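Local coordinates for isoaspartyl dipeptidase (Fervidobacterium islandicum, PDB 7CDH), which probably hydrolyses isoaspartyl (beta-aspartyl) dipeptides as a zinc-dependent M38 metallopeptidase of the amidohydrolase family, a role linked to protein repair, at residues A[266-271]-A[320-325]; A[315-320]-A[325-330]; A[230-235]-A[243-248]. All coordinates share one frame; numbering follows the deposited sequence.

Contact 1. Residues A[266-271]-A[320-325]; sequences DAICEA and KGLPLA
C269 and L322 mark the closest approach of the two backbones, with their CA atoms 8.0 Å apart. Residues 266-271 are regular helix, with E270 N bonded to D266 O and A271 N to A267 O. Residues 320-323 are loop. G321 sits in the left-handed region, with phi 92°, where a beta carbon would crowd the carbonyl of K320. The chain then extends through L322 to P323, the N-cap of the helix that starts at L324.

No hydrogen bond joins the segments; the meeting is by side chains. C269 SG is central to it. Its chi1 of -71° sets SG beside the backbone N and opposite the carbonyl carbon. There it meets L322 CD1 at 3.8 Å and the methylene K320 CD at 3.9 Å.

The helix belongs to the amidohydrolase TIM barrel. It follows strand 245-248 and leads back to strand 280-283, the parallel neighbour, in a beta-alpha-beta crossover. The loop at 320-323 lies against this helix beside C269.

L322 divides its two methyls. CD1 goes to the sulfur, while CD2 turns to I268 CG2, a looser approach of 4.5 Å. V317 and Y272 also touch L322.

K320 uses the apolar part of its chain here and also lies on I265. Its bends at chi2 and chi4 leave NZ 5.8 Å from D266 OD1. That is too far for a salt bridge, though the opposite charges may attract weakly. D266 OD2 instead accepts the backbone N-H of T263.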
# COMPACT_ATOMS: atom_id res chain seq x y z
N ASP A 266 -39.89 26.56 19.14
CA ASP A 266 -40.68 25.72 20.07
C ASP A 266 -39.72 24.87 20.89
O ASP A 266 -39.88 24.78 22.12
CB ASP A 266 -41.69 24.86 19.32
CG ASP A 266 -42.67 25.69 18.50
OD1 ASP A 266 -43.21 26.70 19.07
OD2 ASP A 266 -42.85 25.36 17.29
N ALA A 267 -38.74 24.26 20.22
CA ALA A 267 -37.77 23.36 20.87
C ALA A 267 -37.07 24.09 22.02
O ALA A 267 -36.96 23.53 23.12
CB ALA A 267 -36.82 22.86 19.81
N ILE A 268 -36.58 25.30 21.77
CA ILE A 268 -35.79 26.07 22.77
C ILE A 268 -36.69 26.44 23.97
O ILE A 268 -36.20 26.45 25.14
CB ILE A 268 -35.17 27.31 22.10
CG1 ILE A 268 -34.03 26.89 21.18
CG2 ILE A 268 -34.71 28.36 23.13
CD1 ILE A 268 -33.47 28.01 20.35
N CYS A 269 -37.95 26.76 23.70
CA CYS A 269 -38.94 27.19 24.72
C CYS A 269 -39.28 25.99 25.60
O CYS A 269 -39.25 26.14 26.83
CB CYS A 269 -40.17 27.82 24.10
SG CYS A 269 -39.80 29.45 23.39
N GLU A 270 -39.48 24.83 25.00
CA GLU A 270 -39.71 23.59 25.76
C GLU A 270 -38.47 23.30 26.62
O GLU A 270 -38.66 22.91 27.77
CB GLU A 270 -40.02 22.43 24.85
CG GLU A 270 -40.32 21.14 25.60
CD GLU A 270 -40.94 20.03 24.76
OE1 GLU A 270 -41.40 20.34 23.63
OE2 GLU A 270 -40.98 18.87 25.24
N ALA A 271 -37.25 23.48 26.10
CA ALA A 271 -36.04 23.07 26.85
C ALA A 271 -35.91 23.96 28.09
O ALA A 271 -35.53 23.42 29.16
CB ALA A 271 -34.81 23.08 25.97
N LYS A 320 -40.48 35.81 22.33
CA LYS A 320 -41.37 34.91 23.10
C LYS A 320 -41.20 35.17 24.61
O LYS A 320 -41.73 34.38 25.42
CB LYS A 320 -41.08 33.45 22.71
CG LYS A 320 -41.62 33.03 21.36
CD LYS A 320 -42.35 31.71 21.42
CE LYS A 320 -43.04 31.34 20.12
NZ LYS A 320 -43.84 32.46 19.57
N GLY A 321 -40.48 36.22 24.99
CA GLY A 321 -40.36 36.66 26.39
C GLY A 321 -39.17 36.09 27.17
O GLY A 321 -38.96 36.63 28.31
N LEU A 322 -38.42 35.11 26.63
CA LEU A 322 -37.23 34.53 27.33
C LEU A 322 -36.19 35.62 27.55
O LEU A 322 -36.03 36.49 26.72
CB LEU A 322 -36.63 33.35 26.56
CG LEU A 322 -37.37 32.03 26.77
CD1 LEU A 322 -38.67 32.00 25.96
CD2 LEU A 322 -36.47 30.83 26.43
N PRO A 323 -35.51 35.64 28.71
CA PRO A 323 -34.47 36.63 28.98
C PRO A 323 -33.17 36.38 28.19
O PRO A 323 -32.78 35.27 28.02
CB PRO A 323 -34.23 36.51 30.51
CG PRO A 323 -34.71 35.13 30.89
CD PRO A 323 -35.70 34.70 29.82
N LEU A 324 -32.54 37.46 27.74
CA LEU A 324 -31.35 37.44 26.88
C LEU A 324 -30.21 36.68 27.57
O LEU A 324 -29.57 35.86 26.92
CB LEU A 324 -30.97 38.87 26.51
CG LEU A 324 -29.76 38.98 25.58
CD1 LEU A 324 -29.97 38.16 24.30
CD2 LEU A 324 -29.49 40.43 25.26
N ALA A 325 -29.98 36.88 28.86
CA ALA A 325 -28.90 36.16 29.58
C ALA A 325 -29.06 34.64 29.42
O ALA A 325 -28.04 33.92 29.49
CB ALA A 325 -28.87 36.55 31.03

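Contact 2. Residues A[315-320]-A[325-330]; sequences RKVLEK and AEVLKI
V317 and L318 meet V327 through aliphatic groups alone. No ring or other flat side chain takes part across this contact, so there are no faces or edges to stack. The carboxylates of E319 and E326 and the guanidinium of R315 all stay off it.

V327 brings both branches to the meeting. CG2 comes 3.7 Å from V317 CG1 and also reaches L318 CD2, at 4.0 Å. CG1 lies against V317 CB at 3.9 Å. The two valines cross obliquely. With chi1 at -174°, V327 CG1 lies opposite its backbone N and CG2 opposite its carbonyl carbon; both methyls then reach V317. L318 does not start out facing V327, but its CD2 branch turns to it, while CD1 carries on the extended line of the chain. An alanine at V327 removes both methyls, which would probably open a gap beside V317 and leave L318 CD2 without this neighbour.

The last turn of helix 309-318 packs on the short helix 324-327, the two joined by the turn at 319-323. The charged groups find partners elsewhere. K329 NZ pairs with E326 OE2, by a weak hydrogen bond, and with D278 OD1. R315 NH1 pairs with E363 OE2.

L322, in the connecting turn, covers both valines. I268 of helix 264-273 touches V317 and I330, and I330 also packs on V280 and I282 of strand 280-283.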
# COMPACT_ATOMS: atom_id res chain seq x y z
N ARG A 315 -33.11 36.24 18.20
CA ARG A 315 -34.11 37.33 18.16
C ARG A 315 -35.52 36.72 18.17
O ARG A 315 -36.40 37.32 18.83
CB ARG A 315 -33.89 38.23 16.94
CG ARG A 315 -32.74 39.20 17.13
CD ARG A 315 -32.62 40.17 15.99
NE ARG A 315 -33.67 41.17 16.10
CZ ARG A 315 -33.75 42.30 15.38
NH1 ARG A 315 -32.82 42.58 14.48
NH2 ARG A 315 -34.75 43.14 15.58
N LYS A 316 -35.76 35.57 17.54
CA LYS A 316 -37.12 34.98 17.55
C LYS A 316 -37.46 34.45 18.95
O LYS A 316 -38.65 34.46 19.30
CB LYS A 316 -37.29 33.90 16.49
CG LYS A 316 -37.52 34.41 15.07
CD LYS A 316 -38.55 35.50 14.92
CE LYS A 316 -39.13 35.56 13.52
NZ LYS A 316 -39.48 36.94 13.11
N VAL A 317 -36.47 34.00 19.72
CA VAL A 317 -36.73 33.44 21.07
C VAL A 317 -37.01 34.61 22.05
O VAL A 317 -37.96 34.50 22.84
CB VAL A 317 -35.59 32.50 21.52
CG1 VAL A 317 -35.84 31.92 22.92
CG2 VAL A 317 -35.41 31.37 20.52
N LEU A 318 -36.29 35.72 21.93
CA LEU A 318 -36.49 36.93 22.76
C LEU A 318 -37.95 37.38 22.64
O LEU A 318 -38.57 37.65 23.68
CB LEU A 318 -35.53 38.03 22.31
CG LEU A 318 -34.05 37.79 22.59
CD1 LEU A 318 -33.22 38.97 22.11
CD2 LEU A 318 -33.80 37.49 24.06
N GLU A 319 -38.47 37.47 21.41
CA GLU A 319 -39.87 37.87 21.09
C GLU A 319 -40.90 36.92 21.73
O GLU A 319 -42.09 37.21 21.60
CB GLU A 319 -40.09 37.85 19.57
CG GLU A 319 -39.31 38.91 18.82
CD GLU A 319 -39.44 38.87 17.30
OE1 GLU A 319 -40.31 38.09 16.76
OE2 GLU A 319 -38.66 39.63 16.65
N LYS A 320 -40.48 35.81 22.33
CA LYS A 320 -41.37 34.91 23.10
C LYS A 320 -41.20 35.17 24.61
O LYS A 320 -41.73 34.38 25.42
CB LYS A 320 -41.08 33.45 22.71
CG LYS A 320 -41.62 33.03 21.36
CD LYS A 320 -42.35 31.71 21.42
CE LYS A 320 -43.04 31.34 20.12
NZ LYS A 320 -43.84 32.46 19.57
N ALA A 325 -29.98 36.88 28.86
CA ALA A 325 -28.90 36.16 29.58
C ALA A 325 -29.06 34.64 29.42
O ALA A 325 -28.04 33.92 29.49
CB ALA A 325 -28.87 36.55 31.03
N GLU A 326 -30.28 34.17 29.26
CA GLU A 326 -30.60 32.73 29.19
C GLU A 326 -30.49 32.26 27.74
O GLU A 326 -29.85 31.23 27.50
CB GLU A 326 -31.98 32.48 29.80
CG GLU A 326 -31.98 32.54 31.33
CD GLU A 326 -31.20 31.41 32.01
OE1 GLU A 326 -30.49 31.70 33.01
OE2 GLU A 326 -31.32 30.24 31.55
N VAL A 327 -31.09 32.98 26.79
CA VAL A 327 -31.08 32.59 25.35
C VAL A 327 -29.62 32.53 24.85
O VAL A 327 -29.28 31.58 24.22
CB VAL A 327 -31.94 33.52 24.51
CG1 VAL A 327 -32.03 33.03 23.09
CG2 VAL A 327 -33.34 33.61 25.09
N LEU A 328 -28.76 33.44 25.26
CA LEU A 328 -27.39 33.51 24.75
C LEU A 328 -26.62 32.22 25.02
O LEU A 328 -25.59 32.02 24.38
CB LEU A 328 -26.69 34.68 25.44
CG LEU A 328 -26.96 36.03 24.81
CD1 LEU A 328 -26.22 37.10 25.59
CD2 LEU A 328 -26.55 36.02 23.34
N LYS A 329 -27.05 31.42 25.98
CA LYS A 329 -26.35 30.19 26.37
C LYS A 329 -26.18 29.29 25.14
O LYS A 329 -25.17 28.58 25.11
CB LYS A 329 -27.11 29.44 27.46
CG LYS A 329 -27.06 30.09 28.82
CD LYS A 329 -27.91 29.35 29.82
CE LYS A 329 -27.79 29.88 31.22
NZ LYS A 329 -28.37 28.90 32.17
N ILE A 330 -27.13 29.32 24.21
CA ILE A 330 -27.21 28.34 23.08
C ILE A 330 -26.12 28.60 22.02
O ILE A 330 -25.88 27.71 21.18
CB ILE A 330 -28.60 28.37 22.43
CG1 ILE A 330 -28.92 29.71 21.80
CG2 ILE A 330 -29.66 27.92 23.42
CD1 ILE A 330 -30.35 29.78 21.29

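Contact 3. Residues A[230-235]-A[243-248]; sequences KLFEQG and GTIDLT
I245 reaches from its strand to F232 and G235 on the helix. Its CB points at the helix and splits there. CG2 ends against the backbone of G235, 3.8 Å from its O. The other branch starts at CG1, which a chi1 of 68° places between the backbone N and the carbonyl carbon. It then runs out extended to CD1. At this tip the methyl lies 3.9 Å from F232 CE1 and 4.0 Å from G235 CA. G235 has no side chain, so the branch can come up to its backbone. A beta carbon there would point at CD1.

F232 comes across I245 at about a right angle. The same side of its ring, CD1 and CE1, also meets L247 CD2, at 4.0 Å from CD1. Both methyls approach the ring obliquely. All four residues are buried, and the contact is apolar apart from the carbonyl of G235.

Over these short segments helix and strand run roughly antiparallel, at 153°, with their axes 10.0 Å apart at the closest. This is the usual layering of a TIM barrel, where an outer helix covers the strand it leads into. On the strand's other side D246 bonds to T223, T281 and S283, and T248 OG1 holds ND1 of the zinc ligand H224. Strand 245-248 lies between strands 220-223 and 280-283, while A267 of helix 264-273 touches both F232 and L247.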
# COMPACT_ATOMS: atom_id res chain seq x y z
N LYS A 230 -40.90 14.29 17.78
CA LYS A 230 -40.55 12.93 18.27
C LYS A 230 -39.02 12.88 18.48
O LYS A 230 -38.57 12.44 19.57
CB LYS A 230 -41.12 11.87 17.33
CG LYS A 230 -40.94 10.44 17.83
CD LYS A 230 -41.99 9.44 17.31
CE LYS A 230 -41.45 8.03 17.13
NZ LYS A 230 -40.97 7.78 15.75
N LEU A 231 -38.23 13.36 17.52
CA LEU A 231 -36.76 13.36 17.68
C LEU A 231 -36.36 14.29 18.83
O LEU A 231 -35.43 13.92 19.61
CB LEU A 231 -36.06 13.78 16.39
CG LEU A 231 -34.54 13.69 16.43
CD1 LEU A 231 -34.09 12.35 16.98
CD2 LEU A 231 -33.96 13.95 15.06
N PHE A 232 -36.97 15.46 18.93
CA PHE A 232 -36.60 16.44 19.98
C PHE A 232 -36.90 15.86 21.37
O PHE A 232 -36.06 16.04 22.29
CB PHE A 232 -37.25 17.79 19.76
CG PHE A 232 -36.91 18.76 20.85
CD1 PHE A 232 -35.62 19.24 20.97
CD2 PHE A 232 -37.85 19.13 21.80
CE1 PHE A 232 -35.29 20.15 21.97
CE2 PHE A 232 -37.52 20.02 22.81
CZ PHE A 232 -36.25 20.54 22.88
N GLU A 233 -37.98 15.10 21.52
CA GLU A 233 -38.27 14.49 22.84
C GLU A 233 -37.28 13.33 23.10
O GLU A 233 -36.80 13.23 24.25
CB GLU A 233 -39.79 14.35 23.05
CG GLU A 233 -40.54 13.37 22.16
CD GLU A 233 -42.06 13.43 22.33
OE1 GLU A 233 -42.73 12.34 22.39
OE2 GLU A 233 -42.60 14.57 22.42
N GLN A 234 -36.79 12.59 22.10
CA GLN A 234 -35.61 11.69 22.28
C GLN A 234 -34.40 12.54 22.73
O GLN A 234 -33.62 12.11 23.63
CB GLN A 234 -35.32 10.90 21.00
CG GLN A 234 -35.84 9.46 20.93
CD GLN A 234 -34.91 8.56 20.11
OE1 GLN A 234 -34.49 8.84 18.97
NE2 GLN A 234 -34.53 7.42 20.70
N GLY A 235 -34.26 13.75 22.17
CA GLY A 235 -33.19 14.69 22.56
C GLY A 235 -33.24 15.10 24.02
O GLY A 235 -32.16 15.12 24.69
N GLY A 243 -26.38 14.83 28.30
CA GLY A 243 -25.98 15.11 26.91
C GLY A 243 -26.24 16.53 26.49
O GLY A 243 -27.07 17.16 27.12
N THR A 244 -25.52 17.02 25.48
CA THR A 244 -25.84 18.26 24.73
C THR A 244 -26.32 17.87 23.33
O THR A 244 -25.77 16.93 22.79
CB THR A 244 -24.68 19.25 24.69
OG1 THR A 244 -24.31 19.39 26.06
CG2 THR A 244 -25.06 20.59 24.10
N ILE A 245 -27.38 18.51 22.86
CA ILE A 245 -27.98 18.33 21.52
C ILE A 245 -27.85 19.67 20.79
O ILE A 245 -27.75 20.69 21.47
CB ILE A 245 -29.43 17.83 21.63
CG1 ILE A 245 -30.38 18.89 22.22
CG2 ILE A 245 -29.46 16.56 22.45
CD1 ILE A 245 -31.83 18.46 22.30
N ASP A 246 -27.82 19.63 19.45
CA ASP A 246 -27.74 20.80 18.54
C ASP A 246 -29.01 20.83 17.72
O ASP A 246 -29.48 19.78 17.31
CB ASP A 246 -26.50 20.77 17.64
CG ASP A 246 -26.34 22.03 16.79
OD1 ASP A 246 -26.33 23.12 17.37
OD2 ASP A 246 -26.25 21.92 15.55
N LEU A 247 -29.58 22.01 17.57
CA LEU A 247 -30.82 22.27 16.82
C LEU A 247 -30.43 23.17 15.64
O LEU A 247 -29.61 24.12 15.83
CB LEU A 247 -31.82 23.00 17.73
CG LEU A 247 -32.04 22.41 19.12
CD1 LEU A 247 -32.98 23.28 19.95
CD2 LEU A 247 -32.59 20.99 19.03
N THR A 248 -30.95 22.89 14.47
CA THR A 248 -30.60 23.74 13.31
C THR A 248 -31.38 25.04 13.48
O THR A 248 -32.63 25.01 13.54
CB THR A 248 -30.86 23.02 11.98
OG1 THR A 248 -30.16 21.78 12.04
CG2 THR A 248 -30.41 23.86 10.82

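Contact 3 comes first along the chain. It closes a short loop, from helix 229-240 to strand 245-248, before contact 1 opens. Contact 1 then spans 48 residues, from helix 264-273 to the turn at 320-325. Contact 2 closes a short loop over that turn, with four residues between its segments. Its segments alternate with those of contact 1, so the two cross and share K320 and A325. L322 and I268 join them. Contact 3 reaches contact 1 through A267 and I268, which lie on L247. Contacts 2 and 3 do not touch. Helix 264-273, on the outer layer of the barrel, touches the parts tied by both: helix 229-240 and strand 245-248, and helix 309-318 with residues 320-330.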